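Local coordinates for protein oligopeptide ABC transporter OppAIV (Borrelia burgdorferi B31, PDB 4GL8) that probably binds oligopeptides outside the cytoplasmic membrane and hands them to an ABC transporter for uptake, at residues 260-265 with 501-506; 279-284 with 510-515; 245-250 with 266-271; 29-34 with 238-243. One frame throughout, in Å; residues are numbered along the deposited sequence.

Overall arrangement
Strand 31-35, near the N terminus, pairs with strand 238-242 in interaction 4, closing a loop of about 200 residues. The chain then runs straight into helix 247-255, whose first turn meets the 266-271 segment in interaction 3, a short loop with 15 residues between the segments. Segment 260-265 lies within that loop and pairs with 501-506 in interaction 1, so interactions 1 and 3 cross. Segment 279-284 also lies under the long span of interaction 1 but reaches 510-515, beyond it, so interactions 1 and 2 cross as well. Strand 261-263 also pairs with strand 31-35, linking interactions 1 and 4, while strand 492-504 runs between strands 261-263 and 280-285, bringing interactions 1 and 2 into touch.

Interaction 1: 260-265 with 501-506; sequences DAIFKN and SYLFRN
Y502 and F263 face each other as a non-hydrogen-bonded pair of the antiparallel strands 501-504 and 261-263, and their rings form a T-shaped stack. Y502 CB lies near the carbonyl oxygen of I262, and chi1 of -45°, CG opposite the carbonyl carbon, turns the ring toward F263. CD1 leads the ring edge to the face of F263, 3.7 Å from F263 CD1, with the planes at 82° and the centroids 5.5 Å apart. F263 CG lies in the plane of the tyrosine ring. Farther along, Y502 CE1 approaches K264 CG, 4.3 Å away. At the tip, OH leaves the pair and hydrogen-bonds to E518. The same side of the strands carries A261, whose CB touches the ring edge of F504 at CD1, 4.1 Å away. I262 and L503 occupy the other side, where their CD1 atoms meet at 4.2 Å. Between the two layers, I262 N to L503 O at 2.8 Å and L503 N to I262 O at 2.9 Å make one hydrogen-bonded pair. R505 N to D260 O at 3.0 Å and K264 N to S501 O extend the pairing at its ends. The D260 side chain bonds to K33, K508 and W509, that of R505 to D507 and D257. The chemistry is therefore that of a buried antiparallel pairing: alternate backbone groups bond across the pair, while A261 and F263 turn to N35 and Y502 to Y281 in the next strands, hydrocarbon and rings fill both faces, and charges gather at the end where 261-263 begins and 501-504 finishes.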
# COMPACT_ATOMS: atom_id res chain seq x y z
N ASP A 260 -4.21 -16.51 -16.98
CA ASP A 260 -3.03 -17.20 -16.53
C ASP A 260 -2.88 -17.09 -15.02
O ASP A 260 -2.11 -17.86 -14.42
CB ASP A 260 -1.80 -16.62 -17.24
CG ASP A 260 -1.90 -16.76 -18.74
OD1 ASP A 260 -1.65 -17.86 -19.24
OD2 ASP A 260 -2.29 -15.81 -19.43
N ALA A 261 -3.57 -16.14 -14.41
CA ALA A 261 -3.42 -15.93 -12.97
C ALA A 261 -4.49 -15.05 -12.38
O ALA A 261 -5.09 -14.22 -13.08
CB ALA A 261 -2.07 -15.31 -12.67
N ILE A 262 -4.73 -15.23 -11.09
CA ILE A 262 -5.59 -14.37 -10.30
C ILE A 262 -4.85 -14.00 -9.02
O ILE A 262 -4.52 -14.87 -8.21
CB ILE A 262 -6.93 -15.07 -9.95
CG1 ILE A 262 -7.69 -15.44 -11.22
CG2 ILE A 262 -7.82 -14.16 -9.14
CD1 ILE A 262 -8.99 -16.18 -10.96
N PHE A 263 -4.57 -12.72 -8.82
CA PHE A 263 -3.83 -12.27 -7.64
C PHE A 263 -4.83 -11.78 -6.62
O PHE A 263 -5.58 -10.85 -6.88
CB PHE A 263 -2.83 -11.16 -8.00
CG PHE A 263 -1.59 -11.64 -8.73
CD1 PHE A 263 -1.46 -12.97 -9.17
CD2 PHE A 263 -0.55 -10.75 -9.00
CE1 PHE A 263 -0.31 -13.40 -9.82
CE2 PHE A 263 0.60 -11.18 -9.65
CZ PHE A 263 0.72 -12.49 -10.07
N LYS A 264 -4.88 -12.45 -5.48
CA LYS A 264 -5.64 -12.00 -4.31
C LYS A 264 -7.16 -12.18 -4.46
O LYS A 264 -7.81 -12.66 -3.53
CB LYS A 264 -5.31 -10.53 -3.95
CG LYS A 264 -3.88 -10.30 -3.48
CD LYS A 264 -3.52 -8.80 -3.40
CE LYS A 264 -4.23 -8.07 -2.26
NZ LYS A 264 -3.49 -8.09 -0.95
N ASN A 265 -7.71 -11.85 -5.64
CA ASN A 265 -9.16 -11.83 -5.85
C ASN A 265 -9.77 -13.22 -6.11
O ASN A 265 -10.47 -13.42 -7.11
CB ASN A 265 -9.49 -10.88 -7.03
CG ASN A 265 -10.99 -10.64 -7.21
OD1 ASN A 265 -11.73 -10.53 -6.23
ND2 ASN A 265 -11.45 -10.57 -8.48
N SER A 501 -3.90 -14.71 -1.21
CA SER A 501 -4.07 -15.96 -1.95
C SER A 501 -3.85 -15.69 -3.43
O SER A 501 -4.13 -14.60 -3.90
CB SER A 501 -5.48 -16.50 -1.71
OG SER A 501 -5.56 -17.22 -0.49
N TYR A 502 -3.31 -16.66 -4.16
CA TYR A 502 -3.08 -16.49 -5.61
C TYR A 502 -3.32 -17.77 -6.37
O TYR A 502 -3.09 -18.88 -5.83
CB TYR A 502 -1.64 -16.05 -5.91
CG TYR A 502 -1.10 -14.96 -5.04
CD1 TYR A 502 -0.97 -13.64 -5.52
CD2 TYR A 502 -0.68 -15.22 -3.73
CE1 TYR A 502 -0.47 -12.64 -4.73
CE2 TYR A 502 -0.18 -14.22 -2.93
CZ TYR A 502 -0.08 -12.93 -3.43
OH TYR A 502 0.43 -11.93 -2.63
N LEU A 503 -3.77 -17.63 -7.63
CA LEU A 503 -3.77 -18.73 -8.59
C LEU A 503 -2.84 -18.32 -9.71
O LEU A 503 -2.92 -17.20 -10.20
CB LEU A 503 -5.17 -19.02 -9.15
CG LEU A 503 -6.20 -19.54 -8.13
CD1 LEU A 503 -7.61 -19.43 -8.68
CD2 LEU A 503 -5.90 -20.98 -7.74
N PHE A 504 -2.00 -19.25 -10.14
CA PHE A 504 -0.99 -18.99 -11.18
C PHE A 504 -0.74 -20.32 -11.91
O PHE A 504 -0.49 -21.33 -11.27
CB PHE A 504 0.28 -18.46 -10.51
CG PHE A 504 1.45 -18.27 -11.44
CD1 PHE A 504 1.57 -17.12 -12.22
CD2 PHE A 504 2.48 -19.19 -11.46
CE1 PHE A 504 2.68 -16.94 -13.05
CE2 PHE A 504 3.58 -19.02 -12.29
CZ PHE A 504 3.69 -17.89 -13.08
N ARG A 505 -0.83 -20.27 -13.23
CA ARG A 505 -0.70 -21.44 -14.09
C ARG A 505 0.77 -21.87 -14.20
O ARG A 505 1.44 -21.58 -15.21
CB ARG A 505 -1.32 -21.14 -15.46
CG ARG A 505 -2.85 -21.08 -15.44
CD ARG A 505 -3.50 -22.45 -15.24
NE ARG A 505 -3.05 -23.44 -16.24
CZ ARG A 505 -3.56 -23.60 -17.47
NH1 ARG A 505 -4.57 -22.85 -17.92
NH2 ARG A 505 -3.03 -24.50 -18.28
N ASN A 506 1.26 -22.52 -13.14
CA ASN A 506 2.65 -22.96 -13.08
C ASN A 506 2.98 -24.14 -14.01
O ASN A 506 4.14 -24.47 -14.17
CB ASN A 506 3.10 -23.25 -11.62
CG ASN A 506 2.19 -24.22 -10.89
OD1 ASN A 506 1.54 -25.06 -11.50
ND2 ASN A 506 2.13 -24.10 -9.57

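Interaction 2: 279-284 with 510-515; sequences DYYSMG and KGWEPN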
# COMPACT_ATOMS: atom_id res chain seq x y z
N ASP A 279 -1.95 -25.20 -8.20
CA ASP A 279 -1.69 -23.88 -8.76
C ASP A 279 -2.12 -22.78 -7.80
O ASP A 279 -2.23 -21.63 -8.20
CB ASP A 279 -2.35 -23.74 -10.14
CG ASP A 279 -3.86 -23.88 -10.10
OD1 ASP A 279 -4.47 -23.88 -11.20
OD2 ASP A 279 -4.45 -23.99 -9.00
N TYR A 280 -2.34 -23.14 -6.53
CA TYR A 280 -2.72 -22.19 -5.49
C TYR A 280 -1.50 -21.87 -4.64
O TYR A 280 -0.70 -22.76 -4.33
CB TYR A 280 -3.82 -22.77 -4.59
CG TYR A 280 -4.16 -21.93 -3.36
CD1 TYR A 280 -5.09 -20.90 -3.44
CD2 TYR A 280 -3.57 -22.20 -2.12
CE1 TYR A 280 -5.41 -20.13 -2.32
CE2 TYR A 280 -3.89 -21.45 -1.00
CZ TYR A 280 -4.81 -20.41 -1.11
OH TYR A 280 -5.12 -19.67 -0.02
N TYR A 281 -1.38 -20.60 -4.28
CA TYR A 281 -0.28 -20.09 -3.48
C TYR A 281 -0.83 -19.22 -2.37
O TYR A 281 -1.93 -18.68 -2.49
CB TYR A 281 0.61 -19.22 -4.33
CG TYR A 281 1.37 -19.91 -5.43
CD1 TYR A 281 0.71 -20.34 -6.58
CD2 TYR A 281 2.75 -20.09 -5.35
CE1 TYR A 281 1.41 -20.96 -7.61
CE2 TYR A 281 3.45 -20.70 -6.38
CZ TYR A 281 2.76 -21.13 -7.51
OH TYR A 281 3.45 -21.72 -8.55
N SER A 282 -0.06 -19.08 -1.31
CA SER A 282 -0.51 -18.33 -0.15
C SER A 282 0.70 -17.92 0.65
O SER A 282 1.64 -18.70 0.82
CB SER A 282 -1.43 -19.20 0.72
OG SER A 282 -1.90 -18.43 1.79
N MET A 283 0.67 -16.68 1.14
CA MET A 283 1.76 -16.19 1.96
C MET A 283 1.29 -15.11 2.91
O MET A 283 0.46 -14.29 2.54
CB MET A 283 2.88 -15.62 1.08
CG MET A 283 4.15 -15.35 1.86
SD MET A 283 5.54 -14.87 0.84
CE MET A 283 6.09 -16.46 0.22
N GLY A 284 1.84 -15.14 4.12
CA GLY A 284 1.78 -14.01 5.02
C GLY A 284 2.49 -12.80 4.39
O GLY A 284 3.63 -12.92 3.95
N LYS A 510 6.85 -19.97 -15.59
CA LYS A 510 7.71 -19.86 -14.43
C LYS A 510 8.11 -18.40 -14.30
O LYS A 510 7.73 -17.57 -15.14
CB LYS A 510 8.95 -20.73 -14.60
CG LYS A 510 9.85 -20.38 -15.79
CD LYS A 510 11.08 -21.26 -15.80
CE LYS A 510 11.88 -21.10 -17.08
NZ LYS A 510 13.01 -22.07 -17.15
N GLY A 511 8.87 -18.11 -13.25
CA GLY A 511 9.44 -16.79 -13.05
C GLY A 511 8.66 -15.84 -12.17
O GLY A 511 8.94 -14.63 -12.17
N TRP A 512 7.67 -16.38 -11.45
CA TRP A 512 6.89 -15.66 -10.46
C TRP A 512 6.74 -16.46 -9.17
O TRP A 512 6.60 -17.66 -9.18
CB TRP A 512 5.51 -15.31 -10.97
CG TRP A 512 4.64 -14.68 -9.90
CD1 TRP A 512 4.61 -13.37 -9.54
CD2 TRP A 512 3.72 -15.36 -9.03
NE1 TRP A 512 3.73 -13.18 -8.50
CE2 TRP A 512 3.17 -14.39 -8.17
CE3 TRP A 512 3.31 -16.69 -8.90
CZ2 TRP A 512 2.21 -14.70 -7.19
CZ3 TRP A 512 2.37 -17.01 -7.93
CH2 TRP A 512 1.83 -16.01 -7.09
N GLU A 513 6.68 -15.74 -8.06
CA GLU A 513 6.57 -16.35 -6.74
C GLU A 513 5.97 -15.30 -5.78
O GLU A 513 6.27 -14.14 -5.92
CB GLU A 513 7.98 -16.69 -6.30
CG GLU A 513 8.07 -17.81 -5.32
CD GLU A 513 9.49 -18.00 -4.81
OE1 GLU A 513 10.34 -17.09 -5.04
OE2 GLU A 513 9.73 -19.05 -4.18
N PRO A 514 5.17 -15.70 -4.80
CA PRO A 514 4.79 -14.74 -3.75
C PRO A 514 6.00 -14.20 -2.97
O PRO A 514 7.01 -14.90 -2.81
CB PRO A 514 3.92 -15.58 -2.80
CG PRO A 514 3.50 -16.78 -3.58
CD PRO A 514 4.56 -17.02 -4.60
N ASN A 515 5.89 -12.96 -2.49
CA ASN A 515 6.85 -12.46 -1.52
C ASN A 515 6.21 -11.54 -0.51
O ASN A 515 5.07 -11.12 -0.68
CB ASN A 515 8.05 -11.85 -2.24
CG ASN A 515 7.72 -10.56 -2.98
OD1 ASN A 515 6.94 -9.72 -2.51
ND2 ASN A 515 8.35 -10.37 -4.13
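N515 ND2 is held by two carbonyl oxygens, R519 O and P69 O, and the residue so fixed presents its backbone to M283, whose SD lies 3.6 Å from N515 CA. No hydrogen bond joins 279-284 to 510-515; the contact is one of rings, methylenes and sulfur. M283 sends CG anti to the backbone N (chi1 -168°) and bends only at its last torsion, which brings the methyl CE back to P514, 3.8 Å from CB and 3.5 Å from the carbonyl oxygen O of that proline. P514 is thus wedged between two side chains of the strand, for its other end leans on Y281: CD is 3.6 Å from Y281 CD2, and the pyrrolidine crosses the tyrosine at about a right angle. W512 adds the aromatic part. Its six-membered ring points an edge at the face of Y281 in a T-shaped stack, the planes at 71° and the centroids 5.1 Å apart, with CZ3 standing 3.8 Å above the plane of the tyrosine ring, over its centre. One face of Y281 is thereby taken by the indole, and the hydroxyl is tethered by ND2 of N506. Beyond Y281, the indole stacks on F263 and meets the rings of F504, Y502 and F520. The loop that follows strand 509-510 therefore runs alongside strand 280-285, roughly in the same direction, on the side of Y281 and M283, with W512 reaching over the ring-bearing side of the adjoining strands 492-504 and 261-263, while Y280 packs on helix 271-274.

Interaction 3: 245-250 with 266-271; sequences DNSITA and VPPDLL
The first turn of helix 247-255 comes up against the prolines of 266-271 with S247 CA and P267 CA 5.2 Å apart, and no hydrogen bond crosses between the segments. S247 points its CB at the loop: CB lies 3.7 Å from V266 O, and OG rests against P267 CA at 3.3 Å and near P268 CD. With chi1 at 79°, OG stands between the backbone N and the carbonyl carbon, and the hydroxyl, though set among proline carbons, is satisfied by D380. I248 carries the outer part of the contact. Its side chain lies aslant to P267, CD1 4.1 Å from P267 CB, and reaches L270 CD1 at 4.3 Å from the same CD1, an apolar patch on the more exposed side of the contact. Each segment also organises its own turn: N246 caps the helix, OD1 accepting from T249 N at 2.9 Å with the donor well above the carbonyl plane, and L270 N bonds to P267 O just before helix 271-274. The pair thus joins the starts of two helices: Y251 of helix 247-255 packs on P267 and L270, L274 of helix 271-274 covers V266 and P267, and V266 also touches S501 of strand 492-504.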
# COMPACT_ATOMS: atom_id res chain seq x y z
N ASP A 245 -14.46 -6.92 -10.20
CA ASP A 245 -14.73 -7.07 -8.77
C ASP A 245 -15.35 -8.43 -8.45
O ASP A 245 -15.44 -8.82 -7.27
CB ASP A 245 -15.76 -6.01 -8.34
CG ASP A 245 -15.24 -4.59 -8.49
OD1 ASP A 245 -14.00 -4.42 -8.48
OD2 ASP A 245 -16.06 -3.64 -8.61
N ASN A 246 -15.80 -9.12 -9.49
CA ASN A 246 -16.47 -10.41 -9.35
C ASN A 246 -15.47 -11.59 -9.39
O ASN A 246 -15.13 -12.10 -10.45
CB ASN A 246 -17.54 -10.53 -10.45
CG ASN A 246 -18.46 -11.72 -10.27
OD1 ASN A 246 -18.03 -12.84 -9.95
ND2 ASN A 246 -19.74 -11.50 -10.50
N SER A 247 -15.04 -12.05 -8.21
CA SER A 247 -14.13 -13.18 -8.11
C SER A 247 -14.63 -14.45 -8.83
O SER A 247 -13.81 -15.22 -9.33
CB SER A 247 -13.82 -13.51 -6.64
OG SER A 247 -14.87 -14.23 -6.02
N ILE A 248 -15.94 -14.68 -8.89
CA ILE A 248 -16.49 -15.85 -9.57
C ILE A 248 -16.30 -15.74 -11.06
O ILE A 248 -16.07 -16.73 -11.72
CB ILE A 248 -18.01 -16.06 -9.29
CG1 ILE A 248 -18.25 -16.43 -7.82
CG2 ILE A 248 -18.60 -17.17 -10.20
CD1 ILE A 248 -17.66 -17.78 -7.40
N THR A 249 -16.43 -14.54 -11.62
CA THR A 249 -16.23 -14.36 -13.04
C THR A 249 -14.77 -14.66 -13.35
O THR A 249 -14.45 -15.46 -14.23
CB THR A 249 -16.53 -12.92 -13.45
OG1 THR A 249 -17.89 -12.63 -13.13
CG2 THR A 249 -16.27 -12.71 -14.95
N ALA A 250 -13.90 -14.01 -12.59
CA ALA A 250 -12.47 -14.26 -12.67
C ALA A 250 -12.12 -15.76 -12.53
O ALA A 250 -11.29 -16.29 -13.28
CB ALA A 250 -11.74 -13.44 -11.61
N VAL A 266 -9.51 -14.17 -5.22
CA VAL A 266 -10.06 -15.53 -5.35
C VAL A 266 -11.44 -15.66 -4.68
O VAL A 266 -11.82 -14.84 -3.87
CB VAL A 266 -9.11 -16.57 -4.76
CG1 VAL A 266 -7.77 -16.48 -5.45
CG2 VAL A 266 -8.97 -16.38 -3.24
N PRO A 267 -12.22 -16.69 -5.05
CA PRO A 267 -13.53 -16.80 -4.41
C PRO A 267 -13.40 -17.21 -2.95
O PRO A 267 -12.96 -18.34 -2.68
CB PRO A 267 -14.24 -17.88 -5.23
CG PRO A 267 -13.55 -17.86 -6.53
CD PRO A 267 -12.11 -17.58 -6.20
N PRO A 268 -13.76 -16.31 -2.02
CA PRO A 268 -13.55 -16.52 -0.59
C PRO A 268 -14.30 -17.75 -0.08
O PRO A 268 -13.83 -18.40 0.84
CB PRO A 268 -14.14 -15.24 0.03
CG PRO A 268 -15.20 -14.81 -0.93
CD PRO A 268 -14.57 -15.09 -2.27
N ASP A 269 -15.44 -18.05 -0.69
CA ASP A 269 -16.21 -19.25 -0.39
C ASP A 269 -15.57 -20.57 -0.83
O ASP A 269 -15.92 -21.62 -0.30
CB ASP A 269 -17.59 -19.17 -1.08
CG ASP A 269 -18.59 -18.34 -0.30
OD1 ASP A 269 -18.17 -17.56 0.58
OD2 ASP A 269 -19.80 -18.48 -0.57
N LEU A 270 -14.68 -20.55 -1.82
CA LEU A 270 -14.18 -21.82 -2.41
C LEU A 270 -12.78 -22.15 -1.91
O LEU A 270 -12.15 -23.09 -2.38
CB LEU A 270 -14.20 -21.77 -3.93
CG LEU A 270 -15.59 -21.63 -4.56
CD1 LEU A 270 -15.49 -21.27 -6.03
CD2 LEU A 270 -16.40 -22.91 -4.40
N LEU A 271 -12.36 -21.41 -0.90
CA LEU A 271 -11.00 -21.46 -0.38
C LEU A 271 -10.59 -22.82 0.16
O LEU A 271 -9.44 -23.22 0.00
CB LEU A 271 -10.84 -20.37 0.70
CG LEU A 271 -9.45 -19.79 1.04
CD1 LEU A 271 -8.39 -20.04 -0.01
CD2 LEU A 271 -9.57 -18.30 1.27

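Interaction 4: 29-34 with 238-243; sequences KLVFKL and SIIFFV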
# COMPACT_ATOMS: atom_id res chain seq x y z
N LYS A 29 2.64 -14.10 -30.55
CA LYS A 29 2.68 -13.25 -29.32
C LYS A 29 2.64 -14.10 -28.03
O LYS A 29 1.81 -15.01 -27.90
CB LYS A 29 1.53 -12.23 -29.36
N LEU A 30 3.58 -13.84 -27.10
CA LEU A 30 3.48 -14.37 -25.74
C LEU A 30 2.76 -13.34 -24.86
O LEU A 30 3.29 -12.25 -24.55
CB LEU A 30 4.85 -14.72 -25.14
CG LEU A 30 5.40 -16.10 -25.53
CD1 LEU A 30 6.79 -16.29 -24.95
CD2 LEU A 30 4.46 -17.22 -25.10
N VAL A 31 1.54 -13.71 -24.50
CA VAL A 31 0.61 -12.90 -23.74
C VAL A 31 0.40 -13.60 -22.39
O VAL A 31 0.16 -14.79 -22.34
CB VAL A 31 -0.74 -12.80 -24.49
CG1 VAL A 31 -1.80 -12.14 -23.63
CG2 VAL A 31 -0.54 -12.01 -25.79
N PHE A 32 0.56 -12.85 -21.30
CA PHE A 32 0.22 -13.32 -19.96
C PHE A 32 -0.96 -12.47 -19.47
O PHE A 32 -0.93 -11.25 -19.59
CB PHE A 32 1.43 -13.15 -19.06
CG PHE A 32 1.19 -13.55 -17.64
CD1 PHE A 32 1.39 -14.87 -17.24
CD2 PHE A 32 0.81 -12.61 -16.70
CE1 PHE A 32 1.20 -15.24 -15.92
CE2 PHE A 32 0.63 -12.97 -15.37
CZ PHE A 32 0.81 -14.30 -14.99
N LYS A 33 -1.98 -13.12 -18.92
CA LYS A 33 -3.22 -12.45 -18.58
C LYS A 33 -3.55 -12.70 -17.14
O LYS A 33 -3.53 -13.85 -16.68
CB LYS A 33 -4.36 -13.02 -19.41
CG LYS A 33 -4.14 -13.03 -20.90
CD LYS A 33 -5.36 -13.60 -21.61
CE LYS A 33 -5.40 -13.12 -23.05
NZ LYS A 33 -5.87 -14.16 -24.00
N LEU A 34 -3.91 -11.65 -16.41
CA LEU A 34 -4.28 -11.84 -15.02
C LEU A 34 -5.37 -10.89 -14.54
O LEU A 34 -5.57 -9.79 -15.09
CB LEU A 34 -3.05 -11.74 -14.11
CG LEU A 34 -2.43 -10.34 -13.93
CD1 LEU A 34 -1.49 -10.37 -12.74
CD2 LEU A 34 -1.71 -9.85 -15.20
N SER A 238 3.32 -9.13 -24.20
CA SER A 238 2.20 -8.41 -23.65
C SER A 238 1.70 -8.96 -22.31
O SER A 238 1.73 -10.17 -22.04
CB SER A 238 1.05 -8.41 -24.64
OG SER A 238 0.03 -7.59 -24.10
N ILE A 239 1.23 -8.04 -21.47
CA ILE A 239 0.53 -8.42 -20.26
C ILE A 239 -0.83 -7.76 -20.30
O ILE A 239 -0.92 -6.57 -20.56
CB ILE A 239 1.29 -7.99 -19.00
CG1 ILE A 239 2.54 -8.83 -18.85
CG2 ILE A 239 0.41 -8.11 -17.76
CD1 ILE A 239 3.51 -8.21 -17.87
N ILE A 240 -1.88 -8.54 -20.06
CA ILE A 240 -3.21 -7.99 -19.95
C ILE A 240 -3.74 -8.09 -18.51
O ILE A 240 -3.93 -9.20 -17.98
CB ILE A 240 -4.22 -8.67 -20.92
CG1 ILE A 240 -3.75 -8.53 -22.38
CG2 ILE A 240 -5.61 -8.03 -20.76
CD1 ILE A 240 -4.63 -9.29 -23.37
N PHE A 241 -3.99 -6.93 -17.89
CA PHE A 241 -4.66 -6.86 -16.59
C PHE A 241 -6.15 -6.81 -16.82
O PHE A 241 -6.65 -5.83 -17.34
CB PHE A 241 -4.25 -5.62 -15.80
CG PHE A 241 -2.86 -5.66 -15.28
CD1 PHE A 241 -2.58 -6.29 -14.07
CD2 PHE A 241 -1.83 -5.10 -15.98
CE1 PHE A 241 -1.29 -6.33 -13.58
CE2 PHE A 241 -0.53 -5.15 -15.50
CZ PHE A 241 -0.27 -5.76 -14.30
N PHE A 242 -6.86 -7.87 -16.44
CA PHE A 242 -8.31 -7.89 -16.49
C PHE A 242 -8.87 -7.37 -15.19
O PHE A 242 -8.52 -7.82 -14.11
CB PHE A 242 -8.84 -9.29 -16.76
CG PHE A 242 -8.88 -9.64 -18.21
CD1 PHE A 242 -9.99 -9.34 -18.98
CD2 PHE A 242 -7.78 -10.27 -18.81
CE1 PHE A 242 -10.03 -9.67 -20.33
CE2 PHE A 242 -7.81 -10.60 -20.16
CZ PHE A 242 -8.94 -10.31 -20.92
N VAL A 243 -9.72 -6.37 -15.31
CA VAL A 243 -10.37 -5.78 -14.17
C VAL A 243 -11.72 -6.47 -14.00
O VAL A 243 -12.39 -6.80 -15.00
CB VAL A 243 -10.62 -4.30 -14.42
CG1 VAL A 243 -11.44 -3.72 -13.28
CG2 VAL A 243 -9.29 -3.58 -14.58
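L34 and F241 form the apolar centre, side by side on the face of the parallel strands 31-34 and 238-242 that also carries F32 and I239. L34 CD2 lies over one face of the F241 ring, a CH-pi contact with the methyl 4.2 Å from the centroid and 25° off the ring normal. The same methyl touches I239 CG2 at 3.8 Å; chi1 of 71° tucks CG over the backbone, straddled by N and C, so that CD2 reaches the neighbouring strand. F32 lies beside I239, and L34 goes on to pack against A261 and F263. On the other face, V31 CG1 and K33 CE come within 4.0 and 3.9 Å of I240 CD1, and K33 CD lies at the edge of the F242 ring. Five backbone hydrogen bonds alternate between the strands, from S238 N to L30 O through F32, I240 and L34 to F242 N, which meets L34 O at 2.7 Å. Farther out the polar groups turn to other strands and loops: K33 N bonds to D260 OD2, and S238 OG to L222 O. Amide bonds thus hold the two strands together, with hydrocarbon lining the side of L34 and F241, while on the other the lysine's methylenes lie along apolar groups and its ammonium end is carried out past I240.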